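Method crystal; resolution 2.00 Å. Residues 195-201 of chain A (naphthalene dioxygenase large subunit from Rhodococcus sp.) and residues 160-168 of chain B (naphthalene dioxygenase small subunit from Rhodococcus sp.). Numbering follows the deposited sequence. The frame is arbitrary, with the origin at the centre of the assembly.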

ATOM      1  N   GLN A 195      11.096   6.070  20.693  1.00 11.15           N
ATOM      2  CA  GLN A 195      10.473   4.997  19.910  1.00 11.07           C
ATOM      3  C   GLN A 195       9.576   5.683  18.908  1.00 11.08           C
ATOM      4  O   GLN A 195       8.809   6.577  19.284  1.00 11.82           O
ATOM      5  CB  GLN A 195       9.569   4.138  20.812  1.00 11.33           C
ATOM      6  CG  GLN A 195      10.258   3.387  21.945  1.00  9.75           C
ATOM      7  CD  GLN A 195       9.225   2.657  22.829  1.00 12.22           C
ATOM      8  OE1 GLN A 195       8.017   2.901  22.699  1.00 15.25           O
ATOM      9  NE2 GLN A 195       9.688   1.813  23.724  1.00  8.85           N
ATOM     10  N   ARG A 196       9.648   5.260  17.652  1.00 10.48           N
ATOM     11  CA  ARG A 196       8.777   5.774  16.594  1.00 10.16           C
ATOM     12  C   ARG A 196       8.073   4.645  15.852  1.00  9.77           C
ATOM     13  O   ARG A 196       8.707   3.727  15.330  1.00 10.29           O
ATOM     14  CB  ARG A 196       9.591   6.615  15.625  1.00 10.67           C
ATOM     15  CG  ARG A 196      10.238   7.851  16.312  1.00  9.61           C
ATOM     16  CD  ARG A 196      11.181   8.626  15.423  1.00 12.04           C
ATOM     17  NE  ARG A 196      10.574   8.977  14.126  1.00 12.17           N
ATOM     18  CZ  ARG A 196      11.184   9.666  13.152  1.00 11.68           C
ATOM     19  NH1 ARG A 196      12.453  10.071  13.285  1.00 12.55           N
ATOM     20  NH2 ARG A 196      10.534   9.916  12.014  1.00  7.97           N
ATOM     21  N   TRP A 197       6.753   4.680  15.825  1.00  9.63           N
ATOM     22  CA  TRP A 197       6.013   3.632  15.115  1.00  9.81           C
ATOM     23  C   TRP A 197       4.702   4.233  14.627  1.00 10.46           C
ATOM     24  O   TRP A 197       4.299   5.304  15.119  1.00 10.21           O
ATOM     25  CB  TRP A 197       5.812   2.379  16.004  1.00  9.24           C
ATOM     26  CG  TRP A 197       4.746   2.509  17.095  1.00  8.86           C
ATOM     27  CD1 TRP A 197       3.461   2.006  17.061  1.00  9.03           C
ATOM     28  CD2 TRP A 197       4.876   3.156  18.369  1.00  9.56           C
ATOM     29  NE1 TRP A 197       2.797   2.304  18.230  1.00  8.64           N
ATOM     30  CE2 TRP A 197       3.633   3.025  19.042  1.00 10.73           C
ATOM     31  CE3 TRP A 197       5.901   3.861  19.002  1.00 10.21           C
ATOM     32  CZ2 TRP A 197       3.404   3.548  20.332  1.00 11.80           C
ATOM     33  CZ3 TRP A 197       5.667   4.380  20.301  1.00 12.24           C
ATOM     34  CH2 TRP A 197       4.439   4.214  20.931  1.00 11.94           C
ATOM     35  N   VAL A 198       4.048   3.534  13.695  1.00 10.48           N
ATOM     36  CA  VAL A 198       2.831   4.002  13.016  1.00 10.90           C
ATOM     37  C   VAL A 198       1.554   3.324  13.541  1.00 11.34           C
ATOM     38  O   VAL A 198       1.498   2.103  13.642  1.00 11.06           O
ATOM     39  CB  VAL A 198       2.963   3.759  11.508  1.00 11.56           C
ATOM     40  CG1 VAL A 198       1.648   4.095  10.756  1.00 14.31           C
ATOM     41  CG2 VAL A 198       4.143   4.566  10.967  1.00 11.99           C
ATOM     42  N   ILE A 199       0.544   4.123  13.894  1.00 11.16           N
ATOM     43  CA  ILE A 199      -0.732   3.597  14.381  1.00 11.17           C
ATOM     44  C   ILE A 199      -1.753   4.107  13.355  1.00 11.54           C
ATOM     45  O   ILE A 199      -1.762   5.299  13.032  1.00 11.03           O
ATOM     46  CB  ILE A 199      -1.086   4.110  15.833  1.00 11.37           C
ATOM     47  CG1 ILE A 199      -0.099   3.591  16.898  1.00  9.74           C
ATOM     48  CG2 ILE A 199      -2.495   3.634  16.247  1.00 10.82           C
ATOM     49  CD1 ILE A 199      -0.415   4.162  18.331  1.00 13.15           C
ATOM     50  N   ASP A 200      -2.606   3.218  12.849  1.00 11.68           N
ATOM     51  CA  ASP A 200      -3.687   3.621  11.955  1.00 11.59           C
ATOM     52  C   ASP A 200      -4.848   4.265  12.741  1.00 11.36           C
ATOM     53  O   ASP A 200      -5.953   3.722  12.781  1.00 10.65           O
ATOM     54  CB  ASP A 200      -4.135   2.433  11.064  1.00 12.21           C
ATOM     55  CG  ASP A 200      -4.284   1.102  11.850  1.00 16.05           C
ATOM     56  OD1 ASP A 200      -3.670   0.946  12.944  1.00 15.12           O
ATOM     57  OD2 ASP A 200      -5.004   0.159  11.422  1.00 19.12           O
ATOM     58  N   ALA A 201      -4.573   5.418  13.394  1.00 11.17           N
ATOM     59  CA  ALA A 201      -5.574   6.199  14.122  1.00  9.89           C
ATOM     60  C   ALA A 201      -5.346   7.688  13.870  1.00 10.12           C
ATOM     61  O   ALA A 201      -4.234   8.124  13.517  1.00  8.94           O
ATOM     62  CB  ALA A 201      -5.457   5.920  15.636  1.00 10.87           C
TER
ATOM     63  N   GLN B 160      14.107  -1.795  10.220  1.00 12.55           N
ATOM     64  CA  GLN B 160      13.233  -0.635  10.227  1.00 12.44           C
ATOM     65  C   GLN B 160      13.773   0.345  11.252  1.00 12.53           C
ATOM     66  O   GLN B 160      14.433  -0.052  12.243  1.00 12.80           O
ATOM     67  CB  GLN B 160      11.820  -1.066  10.644  1.00 12.48           C
ATOM     68  CG  GLN B 160      11.119  -1.989   9.652  1.00 14.61           C
ATOM     69  CD  GLN B 160       9.782  -2.520  10.153  1.00 15.48           C
ATOM     70  OE1 GLN B 160       9.223  -2.022  11.139  1.00 14.38           O
ATOM     71  NE2 GLN B 160       9.248  -3.521   9.447  1.00 17.13           N
ATOM     72  N   THR B 161      13.476   1.621  11.072  1.00 11.79           N
ATOM     73  CA  THR B 161      13.750   2.564  12.170  1.00 10.88           C
ATOM     74  C   THR B 161      12.380   2.927  12.759  1.00 10.70           C
ATOM     75  O   THR B 161      12.085   2.559  13.888  1.00 11.58           O
ATOM     76  CB  THR B 161      14.558   3.806  11.654  1.00 11.30           C
ATOM     77  OG1 THR B 161      13.901   4.374  10.513  1.00  9.55           O
ATOM     78  CG2 THR B 161      15.953   3.379  11.093  1.00  9.21           C
ATOM     79  N   THR B 162      11.552   3.619  11.999  1.00 10.18           N
ATOM     80  CA  THR B 162      10.114   3.768  12.316  1.00 10.66           C
ATOM     81  C   THR B 162       9.436   2.396  12.152  1.00 10.52           C
ATOM     82  O   THR B 162       9.506   1.811  11.098  1.00 10.99           O
ATOM     83  CB  THR B 162       9.488   4.811  11.357  1.00 10.49           C
ATOM     84  OG1 THR B 162      10.152   6.065  11.559  1.00 13.16           O
ATOM     85  CG2 THR B 162       7.997   5.129  11.752  1.00 10.03           C
ATOM     86  N   ILE B 163       8.851   1.857  13.219  1.00 10.81           N
ATOM     87  CA  ILE B 163       8.258   0.517  13.148  1.00 10.57           C
ATOM     88  C   ILE B 163       6.905   0.549  12.421  1.00 11.96           C
ATOM     89  O   ILE B 163       6.049   1.446  12.637  1.00 11.78           O
ATOM     90  CB  ILE B 163       8.161  -0.124  14.580  1.00  9.33           C
ATOM     91  CG1 ILE B 163       9.497  -0.047  15.326  1.00 10.33           C
ATOM     92  CG2 ILE B 163       7.532  -1.557  14.564  1.00  8.88           C
ATOM     93  CD1 ILE B 163      10.691  -0.675  14.542  1.00  9.89           C
ATOM     94  N   MET B 164       6.715  -0.421  11.532  1.00 12.76           N
ATOM     95  CA  MET B 164       5.532  -0.425  10.688  1.00 13.26           C
ATOM     96  C   MET B 164       4.442  -1.431  11.138  1.00 13.56           C
ATOM     97  O   MET B 164       3.915  -2.219  10.344  1.00 14.76           O
ATOM     98  CB  MET B 164       5.935  -0.560   9.241  1.00 13.65           C
ATOM     99  CG  MET B 164       6.671   0.724   8.793  1.00 14.06           C
ATOM    100  SD  MET B 164       7.172   0.698   7.085  1.00 16.48           S
ATOM    101  CE  MET B 164       8.688  -0.145   7.216  1.00 15.19           C
ATOM    102  N   THR B 165       4.102  -1.350  12.415  1.00 12.97           N
ATOM    103  CA  THR B 165       2.919  -1.998  12.975  1.00 13.14           C
ATOM    104  C   THR B 165       2.503  -1.187  14.188  1.00 13.33           C
ATOM    105  O   THR B 165       3.322  -0.404  14.724  1.00 12.96           O
ATOM    106  CB  THR B 165       3.158  -3.495  13.256  1.00 13.53           C
ATOM    107  OG1 THR B 165       1.915  -4.120  13.551  1.00 13.72           O
ATOM    108  CG2 THR B 165       4.053  -3.708  14.459  1.00 13.02           C
ATOM    109  N   HIS B 166       1.246  -1.319  14.604  1.00 12.77           N
ATOM    110  CA  HIS B 166       0.663  -0.376  15.580  1.00 13.12           C
ATOM    111  C   HIS B 166       1.008  -0.691  17.050  1.00 13.87           C
ATOM    112  O   HIS B 166       0.748   0.126  17.928  1.00 15.36           O
ATOM    113  CB  HIS B 166      -0.861  -0.273  15.395  1.00 13.49           C
ATOM    114  CG  HIS B 166      -1.559  -1.583  15.569  1.00 13.19           C
ATOM    115  ND1 HIS B 166      -1.632  -2.510  14.554  1.00 13.84           N
ATOM    116  CD2 HIS B 166      -2.098  -2.177  16.663  1.00 14.54           C
ATOM    117  CE1 HIS B 166      -2.221  -3.609  15.004  1.00 15.36           C
ATOM    118  NE2 HIS B 166      -2.552  -3.417  16.270  1.00 13.50           N
ATOM    119  N   ASN B 167       1.611  -1.843  17.319  1.00 13.65           N
ATOM    120  CA  ASN B 167       2.129  -2.164  18.652  1.00 14.24           C
ATOM    121  C   ASN B 167       3.025  -3.400  18.542  1.00 14.66           C
ATOM    122  O   ASN B 167       3.009  -4.088  17.533  1.00 15.56           O
ATOM    123  CB  ASN B 167       1.025  -2.295  19.751  1.00 13.44           C
ATOM    124  CG  ASN B 167      -0.099  -3.313  19.412  1.00 13.91           C
ATOM    125  OD1 ASN B 167       0.124  -4.301  18.744  1.00 10.33           O
ATOM    126  ND2 ASN B 167      -1.335  -3.047  19.911  1.00 12.16           N
ATOM    127  N   LEU B 168       3.824  -3.676  19.560  1.00 15.20           N
ATOM    128  CA  LEU B 168       4.550  -4.921  19.586  1.00 16.14           C
ATOM    129  C   LEU B 168       3.903  -5.820  20.605  1.00 16.46           C
ATOM    130  O   LEU B 168       4.470  -6.131  21.656  1.00 17.76           O
ATOM    131  CB  LEU B 168       6.044  -4.683  19.859  1.00 16.58           C
ATOM    132  CG  LEU B 168       6.834  -4.001  18.734  1.00 16.33           C
ATOM    133  CD1 LEU B 168       8.303  -3.857  19.191  1.00 18.90           C
ATOM    134  CD2 LEU B 168       6.769  -4.737  17.411  1.00 16.75           C
TER
HETATM  135  O   HOH W   1      11.711   3.858  16.489  1.00 18.48           O

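Residues 195-199 of the large subunit form a strand, and the small-subunit segment, which has no regular helix or strand, meets it through a single beta bridge between W197(A) and I163(B), whose CA atoms lie 4.3 Å apart. Two backbone hydrogen bonds frame this pair: I163(B) N donates to R196(A) O at 2.8 Å and 163°, and V198(A) N donates to I163(B) O at 3.1 Å and 149°. I163(B) thus uses both its amide and its carbonyl, while W197(A) is flanked by the residues that bond. CA-H...O contacts reinforce the bridge, T162(B) CA to R196(A) O and W197(A) CA to I163(B) O, each at 3.3 Å. Before the bridge, water 1 extends the link: it accepts from R196(A) N at 2.8 Å and donates to T161(B) O at 2.9 Å. Beyond it, the ladder does not continue. V198(A) O lies 3.3 Å from T165(B) O, two acceptors that cannot bond, and instead receives a CA-H...O contact from H166(B) CA, also at 3.3 Å.

Among the side chains, W197(A) reaches farthest along the partner. Its CB packs 3.7 Å from I163(B) CB, and with chi1 at 75° (p) the indole lies alongside T165(B) and H166(B), where NE1 donates a weak hydrogen bond to H166(B) O at 3.0 Å; the 129° angle shows why it is weak. T165(B) O also lies at the ring edge, 3.4 Å from CD1. T162(B) touches three strand residues: its CG2 is 4.0 Å from V198(A) CG2 and 4.2 Å from W197(A) CA, and its OG1 sits over one face of the R196(A) guanidinium, 3.9 Å from NH2. H166(B) meets chain A through backbone CA and O and through CB, 4.2 Å from I199(A) CG1 and 3.9 Å from D200(A) OD1; its side-chain end leads away. M164(B) N donates to Q160(B) OE1 at 3.0 Å, tying together residues before and after the bridge.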